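Chitooligosaccharide oxidase (Gibberella zeae, PDB 6Y0R) oxidises the C1 hydroxyl of chitooligosaccharides to the corresponding lactones, using a bicovalently bound FAD and reducing molecular oxygen to hydrogen peroxide. Local coordinates at residues F254-F257 against G258-M261; P478-L481 against F482-P485. One frame throughout, in Å; residues are numbered along the deposited sequence.

Contact 1: residues F254-F257 against G258-M261; sequences FQEF and GKGM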
loop_
_atom_site.group_PDB
_atom_site.type_symbol
_atom_site.label_atom_id
_atom_site.label_comp_id
_atom_site.label_asym_id
_atom_site.label_seq_id
_atom_site.Cartn_x
_atom_site.Cartn_y
_atom_site.Cartn_z
ATOM N N PHE A 254 -3.401 -0.235 24.420
ATOM C CA PHE A 254 -3.922 0.035 23.062
ATOM C C PHE A 254 -4.052 -1.281 22.298
ATOM O O PHE A 254 -5.085 -1.597 21.695
ATOM C CB PHE A 254 -2.972 1.012 22.363
ATOM C CG PHE A 254 -3.359 1.449 20.970
ATOM C CD1 PHE A 254 -4.404 2.323 20.750
ATOM C CD2 PHE A 254 -2.648 0.990 19.883
ATOM C CE1 PHE A 254 -4.728 2.724 19.463
ATOM C CE2 PHE A 254 -2.965 1.400 18.591
ATOM C CZ PHE A 254 -4.024 2.253 18.381
ATOM N N GLN A 255 -2.957 -2.044 22.232
ATOM C CA GLN A 255 -2.962 -3.350 21.553
ATOM C C GLN A 255 -4.068 -4.272 22.112
ATOM O O GLN A 255 -4.776 -4.906 21.318
ATOM C CB GLN A 255 -1.588 -3.977 21.717
ATOM C CG GLN A 255 -1.582 -5.447 21.367
ATOM C CD GLN A 255 -0.271 -6.112 21.695
ATOM O OE1 GLN A 255 -0.065 -6.657 22.796
ATOM N NE2 GLN A 255 0.654 -6.000 20.784
ATOM N N GLU A 256 -4.144 -4.424 23.431
ATOM C CA GLU A 256 -5.114 -5.368 24.062
ATOM C C GLU A 256 -6.537 -4.926 23.754
ATOM O O GLU A 256 -7.399 -5.810 23.538
ATOM C CB GLU A 256 -4.883 -5.444 25.567
ATOM C CG GLU A 256 -3.551 -6.094 25.905
ATOM C CD GLU A 256 -3.346 -7.449 25.260
ATOM O OE1 GLU A 256 -2.479 -7.576 24.385
ATOM O OE2 GLU A 256 -4.066 -8.384 25.622
ATOM N N PHE A 257 -6.821 -3.614 23.778
ATOM C CA PHE A 257 -8.147 -3.087 23.387
ATOM C C PHE A 257 -8.433 -3.496 21.947
ATOM O O PHE A 257 -9.519 -3.938 21.604
ATOM C CB PHE A 257 -8.223 -1.576 23.588
ATOM C CG PHE A 257 -9.530 -0.964 23.176
ATOM C CD1 PHE A 257 -10.600 -0.906 24.067
ATOM C CD2 PHE A 257 -9.689 -0.423 21.926
ATOM C CE1 PHE A 257 -11.804 -0.346 23.679
ATOM C CE2 PHE A 257 -10.888 0.156 21.544
ATOM C CZ PHE A 257 -11.944 0.215 22.425
ATOM N N GLY A 258 -7.438 -3.354 21.074
ATOM C CA GLY A 258 -7.583 -3.668 19.649
ATOM C C GLY A 258 -7.973 -5.110 19.421
ATOM O O GLY A 258 -8.770 -5.355 18.487
ATOM N N LYS A 259 -7.449 -6.037 20.211
ATOM C CA LYS A 259 -7.761 -7.484 20.025
ATOM C C LYS A 259 -9.269 -7.720 20.101
ATOM O O LYS A 259 -9.796 -8.532 19.328
ATOM C CB LYS A 259 -7.089 -8.371 21.069
ATOM C CG LYS A 259 -5.585 -8.419 21.019
ATOM C CD LYS A 259 -5.101 -9.461 22.026
ATOM C CE LYS A 259 -3.640 -9.817 21.926
ATOM N NZ LYS A 259 -3.152 -10.407 23.196
ATOM N N GLY A 260 -9.954 -7.061 21.028
ATOM C CA GLY A 260 -11.372 -7.377 21.232
ATOM C C GLY A 260 -12.334 -6.374 20.612
ATOM O O GLY A 260 -13.547 -6.617 20.644
ATOM N N MET A 261 -11.852 -5.282 20.039
ATOM C CA MET A 261 -12.748 -4.157 19.710
ATOM C C MET A 261 -13.567 -4.522 18.471
ATOM O O MET A 261 -13.171 -5.263 17.566
ATOM C CB MET A 261 -11.971 -2.862 19.496
ATOM C CG MET A 261 -11.241 -2.818 18.172
ATOM S SD MET A 261 -10.106 -1.353 18.248
ATOM C CE MET A 261 -9.260 -1.507 16.676
#
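Phe257 and Met261 meet one turn apart along the chain, and their side chains cross at about a right angle. The sulfur of Met261 approaches the ring obliquely: SD lies 3.7 Å from CE2 of Phe257 and 4.7 Å from the ring centroid, 62° off the normal. This is a Met-aromatic contact. Met261 CB also rests against the ring, 3.8 Å from Phe257 CE2. With CG anti to the backbone N (chi1 178°), the Phe257 ring lies on the carbonyl side, next to Met261 SD. The same ring reaches Leu293, Pro295 and Leu296 of helix 286-300, while Met261 also packs on Met267 of strand 265-272 and Ile378 of strand 371-378.

Phe254 to Gly258 lie near the C-terminal end of helix 247-260, which packs against the seven-stranded antiparallel sheet; Met261 follows it. The buried Gly258 donates from N to Phe254 O over 3.0 Å, and Lys259 N to Gln255 O over 3.1 Å, both i to i+4 bonds. Gly260 N makes a weak bond to Phe257 O.

Another side of the helix carries a salt bridge. Glu256 and Lys259 lie side by side. A bend at chi2 (-53°) brings the Glu256 carboxylate alongside the lysine chain to its ammonium. Lys259 NZ sits 3.1 Å from OE1 and 3.3 Å from OE2 of Glu256. Both oxygens use their syn lone pairs and share the ammonium.

Contact 2: residues P478-L481 against F482-P485; sequences PKNL and FRNP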
loop_
_atom_site.group_PDB
_atom_site.type_symbol
_atom_site.label_atom_id
_atom_site.label_comp_id
_atom_site.label_asym_id
_atom_site.label_seq_id
_atom_site.Cartn_x
_atom_site.Cartn_y
_atom_site.Cartn_z
ATOM N N PRO A 478 7.492 -17.120 -16.993
ATOM C CA PRO A 478 8.679 -17.983 -16.907
ATOM C C PRO A 478 10.007 -17.300 -17.248
ATOM O O PRO A 478 11.056 -17.704 -16.716
ATOM C CB PRO A 478 8.393 -19.079 -17.956
ATOM C CG PRO A 478 7.351 -18.497 -18.840
ATOM C CD PRO A 478 6.499 -17.621 -17.941
ATOM N N LYS A 479 9.987 -16.255 -18.075
ATOM C CA LYS A 479 11.196 -15.523 -18.491
ATOM C C LYS A 479 11.524 -14.414 -17.480
ATOM O O LYS A 479 12.522 -13.767 -17.631
ATOM C CB LYS A 479 11.015 -15.025 -19.922
ATOM C CG LYS A 479 10.855 -16.145 -20.939
ATOM C CD LYS A 479 10.724 -15.655 -22.346
ATOM C CE LYS A 479 9.342 -15.093 -22.585
ATOM N NZ LYS A 479 9.162 -14.697 -24.002
ATOM N N ASN A 480 10.665 -14.203 -16.490
ATOM C CA ASN A 480 10.888 -13.186 -15.432
ATOM C C ASN A 480 11.132 -11.809 -16.067
ATOM O O ASN A 480 12.058 -11.089 -15.688
ATOM C CB ASN A 480 11.974 -13.611 -14.458
ATOM C CG ASN A 480 11.865 -12.845 -13.171
ATOM O OD1 ASN A 480 10.805 -12.253 -12.904
ATOM N ND2 ASN A 480 12.914 -12.898 -12.360
ATOM N N LEU A 481 10.252 -11.382 -16.983
ATOM C CA LEU A 481 10.296 -10.018 -17.547
ATOM C C LEU A 481 9.720 -9.016 -16.539
ATOM O O LEU A 481 10.204 -7.893 -16.517
ATOM C CB LEU A 481 9.483 -10.023 -18.839
ATOM C CG LEU A 481 10.050 -10.889 -19.960
ATOM C CD1 LEU A 481 9.026 -10.940 -21.071
ATOM C CD2 LEU A 481 11.381 -10.333 -20.447
ATOM N N PHE A 482 8.754 -9.440 -15.714
ATOM C CA PHE A 482 8.075 -8.542 -14.730
ATOM C C PHE A 482 8.791 -8.692 -13.400
ATOM O O PHE A 482 8.265 -9.316 -12.464
ATOM C CB PHE A 482 6.567 -8.808 -14.641
ATOM C CG PHE A 482 5.872 -8.295 -15.874
ATOM C CD1 PHE A 482 5.885 -9.049 -17.028
ATOM C CD2 PHE A 482 5.177 -7.098 -15.870
ATOM C CE1 PHE A 482 5.283 -8.571 -18.184
ATOM C CE2 PHE A 482 4.588 -6.616 -17.033
ATOM C CZ PHE A 482 4.651 -7.352 -18.192
ATOM N N ARG A 483 9.957 -8.080 -13.339
ATOM C CA ARG A 483 10.889 -8.290 -12.207
ATOM C C ARG A 483 11.326 -6.959 -11.606
ATOM O O ARG A 483 11.302 -5.901 -12.271
ATOM C CB ARG A 483 12.100 -9.131 -12.627
ATOM C CG ARG A 483 13.063 -8.443 -13.578
ATOM C CD ARG A 483 14.240 -9.344 -13.857
ATOM N NE ARG A 483 15.177 -8.695 -14.755
ATOM C CZ ARG A 483 15.230 -8.846 -16.081
ATOM N NH1 ARG A 483 16.190 -8.227 -16.762
ATOM N NH2 ARG A 483 14.396 -9.646 -16.714
ATOM N N ASN A 484 11.754 -7.042 -10.362
ATOM C CA ASN A 484 12.453 -5.961 -9.642
ATOM C C ASN A 484 13.328 -6.657 -8.602
ATOM O O ASN A 484 13.252 -7.874 -8.437
ATOM C CB ASN A 484 11.462 -4.924 -9.090
ATOM C CG ASN A 484 10.612 -5.461 -7.950
ATOM O OD1 ASN A 484 11.141 -5.985 -6.967
ATOM N ND2 ASN A 484 9.298 -5.255 -8.009
ATOM N N PRO A 485 14.232 -5.942 -7.903
ATOM C CA PRO A 485 15.172 -6.646 -7.037
ATOM C C PRO A 485 14.508 -7.489 -5.933
ATOM O O PRO A 485 15.188 -8.412 -5.438
ATOM C CB PRO A 485 16.028 -5.511 -6.450
ATOM C CG PRO A 485 15.985 -4.446 -7.552
ATOM C CD PRO A 485 14.542 -4.510 -8.060
#
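The chain bends sharply between Leu481 and Arg483 in an inverse gamma turn centred on Phe482, with a weak bond of 3.2 Å from Arg483 N to Leu481 O. Just before it, Asn480 takes the left-handed helical conformation.

The main side-chain bond runs from Arg483 back to the backbone of Asn480. NH2 of Arg483 donates to Asn480 O over 2.9 Å, nearly straight at 163°. The oxygen lies close to the guanidinium plane, at its edge. With chi1 of 69° placing CG between the backbone N and the carbonyl carbon, the extended Arg483 chain runs past Asn480 O, and CD passes 3.3 Å from it.

This irregular loop follows helix 466-476 within the berberine-like family region. The carboxylate of Asp477 takes hydrogen bonds from Leu481 N (at OD1) and Phe482 N (at OD2).

The Asn480 amide crosses the arginine chain at about a right angle. Its OD1 touches Arg483 CB at 3.4 Å, and the amide and guanidinium planes are 62° apart. Leu481 CB lies 4.1 Å from CD1 of the buried Phe482. The Phe482 side chain packs on Pro190 and is about 6 Å from the FAD, while Arg483 also touches Ala86.

Contacts 1 and 2 lie on opposite sides of the chain's centre, with their own centres 41 Å apart. They share no structural element and do not touch. Both are partly buried. Contact 1 belongs to a helix backed by the large antiparallel sheet; contact 2 belongs to a loop near the FAD. Regular helical bonding supports the first, while a turn and an arginine side chain shape the second. Their charged groups also act differently. In contact 1 a lysine pairs with a carboxylate, but in contact 2 an arginine serves a backbone carbonyl. Both include an apolar contact: sulfur to ring in contact 1, leucine beside phenylalanine in contact 2. Met261, Leu481 and Phe482 are buried; Glu256, Lys259 and Arg483 are partly exposed.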